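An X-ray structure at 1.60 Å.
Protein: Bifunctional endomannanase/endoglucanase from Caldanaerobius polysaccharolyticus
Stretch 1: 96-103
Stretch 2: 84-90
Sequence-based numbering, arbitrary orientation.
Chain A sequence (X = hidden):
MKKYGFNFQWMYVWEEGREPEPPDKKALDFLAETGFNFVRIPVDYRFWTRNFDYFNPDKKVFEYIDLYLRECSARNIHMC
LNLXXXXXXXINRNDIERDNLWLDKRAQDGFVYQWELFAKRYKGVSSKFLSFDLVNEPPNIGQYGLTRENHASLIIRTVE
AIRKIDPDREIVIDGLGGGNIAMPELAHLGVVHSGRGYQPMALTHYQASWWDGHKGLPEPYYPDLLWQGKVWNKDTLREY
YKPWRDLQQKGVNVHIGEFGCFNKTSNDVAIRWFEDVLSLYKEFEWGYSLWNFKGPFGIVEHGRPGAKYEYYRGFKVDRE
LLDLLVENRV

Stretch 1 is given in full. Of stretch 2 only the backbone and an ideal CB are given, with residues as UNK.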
# COMPACT_ATOMS: atom_id res chain seq x y z
N ILE A 96 16.09 -10.91 6.42
CA ILE A 96 15.81 -12.23 5.85
C ILE A 96 16.32 -12.30 4.40
O ILE A 96 16.58 -13.38 3.88
CB ILE A 96 14.28 -12.54 5.90
CG1 ILE A 96 13.87 -12.83 7.35
CG2 ILE A 96 13.91 -13.70 4.99
CD1 ILE A 96 12.39 -13.12 7.51
N GLU A 97 16.46 -11.14 3.76
CA GLU A 97 16.96 -11.10 2.39
C GLU A 97 18.45 -11.36 2.36
O GLU A 97 19.17 -11.06 3.32
CB GLU A 97 16.69 -9.73 1.75
CG GLU A 97 15.23 -9.44 1.45
CD GLU A 97 14.62 -10.46 0.51
OE1 GLU A 97 15.20 -10.71 -0.56
OE2 GLU A 97 13.57 -11.03 0.86
N ARG A 98 18.92 -11.94 1.26
CA ARG A 98 20.35 -12.21 1.09
C ARG A 98 21.02 -10.94 0.58
O ARG A 98 22.06 -10.52 1.08
CB ARG A 98 20.55 -13.32 0.05
CG ARG A 98 22.01 -13.68 -0.20
CD ARG A 98 22.17 -14.57 -1.43
NE ARG A 98 21.87 -13.84 -2.66
CZ ARG A 98 21.77 -14.40 -3.87
NH1 ARG A 98 21.95 -15.71 -4.02
NH2 ARG A 98 21.51 -13.64 -4.92
N ASP A 99 20.37 -10.31 -0.40
CA ASP A 99 20.88 -9.10 -1.04
C ASP A 99 20.22 -7.82 -0.57
O ASP A 99 19.23 -7.84 0.16
CB ASP A 99 20.67 -9.20 -2.56
CG ASP A 99 21.22 -10.48 -3.14
OD1 ASP A 99 22.22 -11.00 -2.62
OD2 ASP A 99 20.64 -10.96 -4.14
N ASN A 100 20.78 -6.70 -1.03
CA ASN A 100 20.26 -5.37 -0.74
C ASN A 100 19.91 -4.72 -2.07
O ASN A 100 20.78 -4.30 -2.83
CB ASN A 100 21.30 -4.51 -0.01
CG ASN A 100 20.84 -3.07 0.16
OD1 ASN A 100 19.66 -2.75 -0.04
ND2 ASN A 100 21.77 -2.18 0.49
N LEU A 101 18.61 -4.62 -2.34
CA LEU A 101 18.09 -4.05 -3.57
C LEU A 101 18.62 -2.66 -3.90
O LEU A 101 18.82 -2.33 -5.07
CB LEU A 101 16.56 -3.99 -3.50
CG LEU A 101 15.82 -3.37 -4.69
CD1 LEU A 101 16.12 -4.18 -5.94
CD2 LEU A 101 14.32 -3.35 -4.42
N TRP A 102 18.88 -1.86 -2.88
CA TRP A 102 19.32 -0.49 -3.11
C TRP A 102 20.73 -0.32 -3.63
O TRP A 102 21.04 0.72 -4.21
CB TRP A 102 19.07 0.35 -1.85
CG TRP A 102 17.68 0.12 -1.36
CD1 TRP A 102 17.32 -0.51 -0.20
CD2 TRP A 102 16.46 0.36 -2.08
NE1 TRP A 102 15.96 -0.69 -0.17
CE2 TRP A 102 15.41 -0.16 -1.31
CE3 TRP A 102 16.17 0.97 -3.31
CZ2 TRP A 102 14.07 -0.10 -1.72
CZ3 TRP A 102 14.84 1.03 -3.72
CH2 TRP A 102 13.81 0.49 -2.93
N LEU A 103 21.56 -1.35 -3.50
CA LEU A 103 22.95 -1.26 -3.95
C LEU A 103 23.45 -2.43 -4.80
O LEU A 103 24.37 -2.25 -5.59
CB LEU A 103 23.88 -1.13 -2.75
CG LEU A 103 23.75 0.10 -1.86
CD1 LEU A 103 24.73 -0.02 -0.71
CD2 LEU A 103 24.02 1.37 -2.67
N UNK A 84 5.71 -6.51 -2.35
CA UNK A 84 5.88 -6.09 -0.96
C UNK A 84 7.25 -6.52 -0.48
O UNK A 84 7.96 -5.76 0.19
CB UNK A 84 4.79 -6.67 -0.06
N UNK A 85 7.57 -7.79 -0.73
CA UNK A 85 8.90 -8.31 -0.45
C UNK A 85 9.39 -8.53 -1.87
O UNK A 85 8.78 -9.29 -2.64
CB UNK A 85 8.92 -9.56 0.43
N UNK A 86 10.38 -7.74 -2.25
CA UNK A 86 10.97 -7.80 -3.58
C UNK A 86 12.40 -8.32 -3.46
O UNK A 86 12.93 -8.40 -2.35
CB UNK A 86 10.94 -6.43 -4.26
N UNK A 87 13.01 -8.73 -4.58
CA UNK A 87 14.39 -9.23 -4.50
C UNK A 87 15.28 -8.20 -3.81
O UNK A 87 15.45 -7.07 -4.30
CB UNK A 87 14.93 -9.55 -5.89
N UNK A 88 15.79 -8.56 -2.64
CA UNK A 88 16.66 -7.67 -1.89
C UNK A 88 16.01 -6.65 -0.99
O UNK A 88 16.71 -5.77 -0.47
CB UNK A 88 17.55 -6.92 -2.88
N UNK A 89 14.69 -6.72 -0.79
CA UNK A 89 14.04 -5.75 0.10
C UNK A 89 12.61 -6.01 0.54
O UNK A 89 11.75 -6.39 -0.24
CB UNK A 89 14.06 -4.38 -0.59
N UNK A 90 12.38 -5.73 1.82
CA UNK A 90 11.06 -5.76 2.43
C UNK A 90 11.21 -4.87 3.65
O UNK A 90 12.20 -4.96 4.37
CB UNK A 90 10.59 -7.17 2.78

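Position 84 lies at a corner of the chain, and nothing of the other stretch comes within 5.5 Å of its ideal CB. Stretch 1 therefore sets no requirement here, and many residues would fit. The deposited residue is His84, whose ring takes no part in the contact.

At position 85 the backbone is extended, with phi/psi of -111/113, and CA-to-CB points sideways. The closest feature of stretch 1 is the carboxylate of Glu97, with OE2 4.9 Å from the ideal CB. That charge would suit a lysine or arginine able to bend toward it, or an amide donor such as asparagine or glutamine; a serine or threonine hydroxyl would fall short. The residue is Arg85. Its side chain leaves extended (chi1 and chi2 both t) and turns at chi3 (m), so that its end approaches stretch 1. NH1 of Arg85 donates to OE2 of Glu97 at 2.8 Å, with a nearly straight N-H...O angle of 164°, forming a salt bridge in which the carboxylate oxygen lies near the guanidinium plane. CG2 of Ile96 covers one face of the same group.

Position 86 also points sideways, and its ideal CB is 4.6 Å from CD2 of Leu101, an apolar neighbour that favours a small or aliphatic residue. Ala86 occupies the site; its methyl only borders CD2 of Leu101, and the residue opens a type II turn that runs to position 89.

Position 87 is the second residue of that turn. Its phi of -54 is within the range of a proline ring, its psi of 115 is typical of the site, and its CB points away from stretch 1, so proline would suit it well, though other residues could adopt these angles. Pro87 is found; its carbonyl O packs 3.4 Å from CB of Leu101.

The most restrictive site is position 88. Phi/psi of 85/8 would jam a CB against the preceding carbonyl, and the ideal CB falls 2.6 Å from N of Leu101, a clash, and 3.3 Å from C of Asn100. Both arguments call for glycine, and Gly88 is present. The absence of a side chain lets the two backbones meet, with CA atoms of Gly88 and Leu101 4.2 Å apart. N of Leu101 donates to O of Gly88 at 2.9 Å and 174°, while N of Gly88 donates to OE1 of Glu97 at 3.0 Å. Glu97 thus binds both the turn and the arginine before it. A water bridges O of Gly88 and OD1 of Asn100, 2.8 Å from each.

At position 89 the ideal CB sits 3.9 Å from CB of Leu101 and 4.2 Å from NE1 of Trp102. A leucine, methionine or aromatic residue could use this apolar and indole surface. Tyr89 does so with a t rotamer: the edge of Trp102 meets the face of its ring, with planes at 67° and NE1 of Trp102 3.4 Å from CD1 of Tyr89.

Position 90 points sideways, 5.2 Å from OE2 of Glu97 at its ideal CB, and is little constrained by stretch 1. Cys90 makes no contact across.

Stretch 2 84-90: HRAPGYC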
# COMPACT_ATOMS: atom_id res chain seq x y z
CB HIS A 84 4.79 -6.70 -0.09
CG HIS A 84 4.73 -6.09 1.28
ND1 HIS A 84 5.41 -6.62 2.35
CD2 HIS A 84 4.13 -4.96 1.73
CE1 HIS A 84 5.23 -5.84 3.41
NE2 HIS A 84 4.46 -4.83 3.05
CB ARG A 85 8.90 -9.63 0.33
CG ARG A 85 10.32 -10.19 0.49
CD ARG A 85 10.40 -11.39 1.43
NE ARG A 85 10.14 -11.01 2.82
CZ ARG A 85 11.04 -10.53 3.67
NH1 ARG A 85 12.30 -10.34 3.29
NH2 ARG A 85 10.67 -10.22 4.91
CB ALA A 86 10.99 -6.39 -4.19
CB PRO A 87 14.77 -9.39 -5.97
CG PRO A 87 13.49 -9.85 -6.57
CD PRO A 87 12.45 -8.95 -5.93
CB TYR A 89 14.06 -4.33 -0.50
CG TYR A 89 13.47 -3.29 0.44
CD1 TYR A 89 14.13 -2.94 1.61
CD2 TYR A 89 12.22 -2.70 0.19
CE1 TYR A 89 13.58 -2.03 2.51
CE2 TYR A 89 11.66 -1.79 1.09
CZ TYR A 89 12.35 -1.46 2.25
OH TYR A 89 11.83 -0.54 3.14
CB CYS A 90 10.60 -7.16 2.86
SG CYS A 90 8.87 -7.13 3.49
O HOH W 1 17.37 -3.62 1.26
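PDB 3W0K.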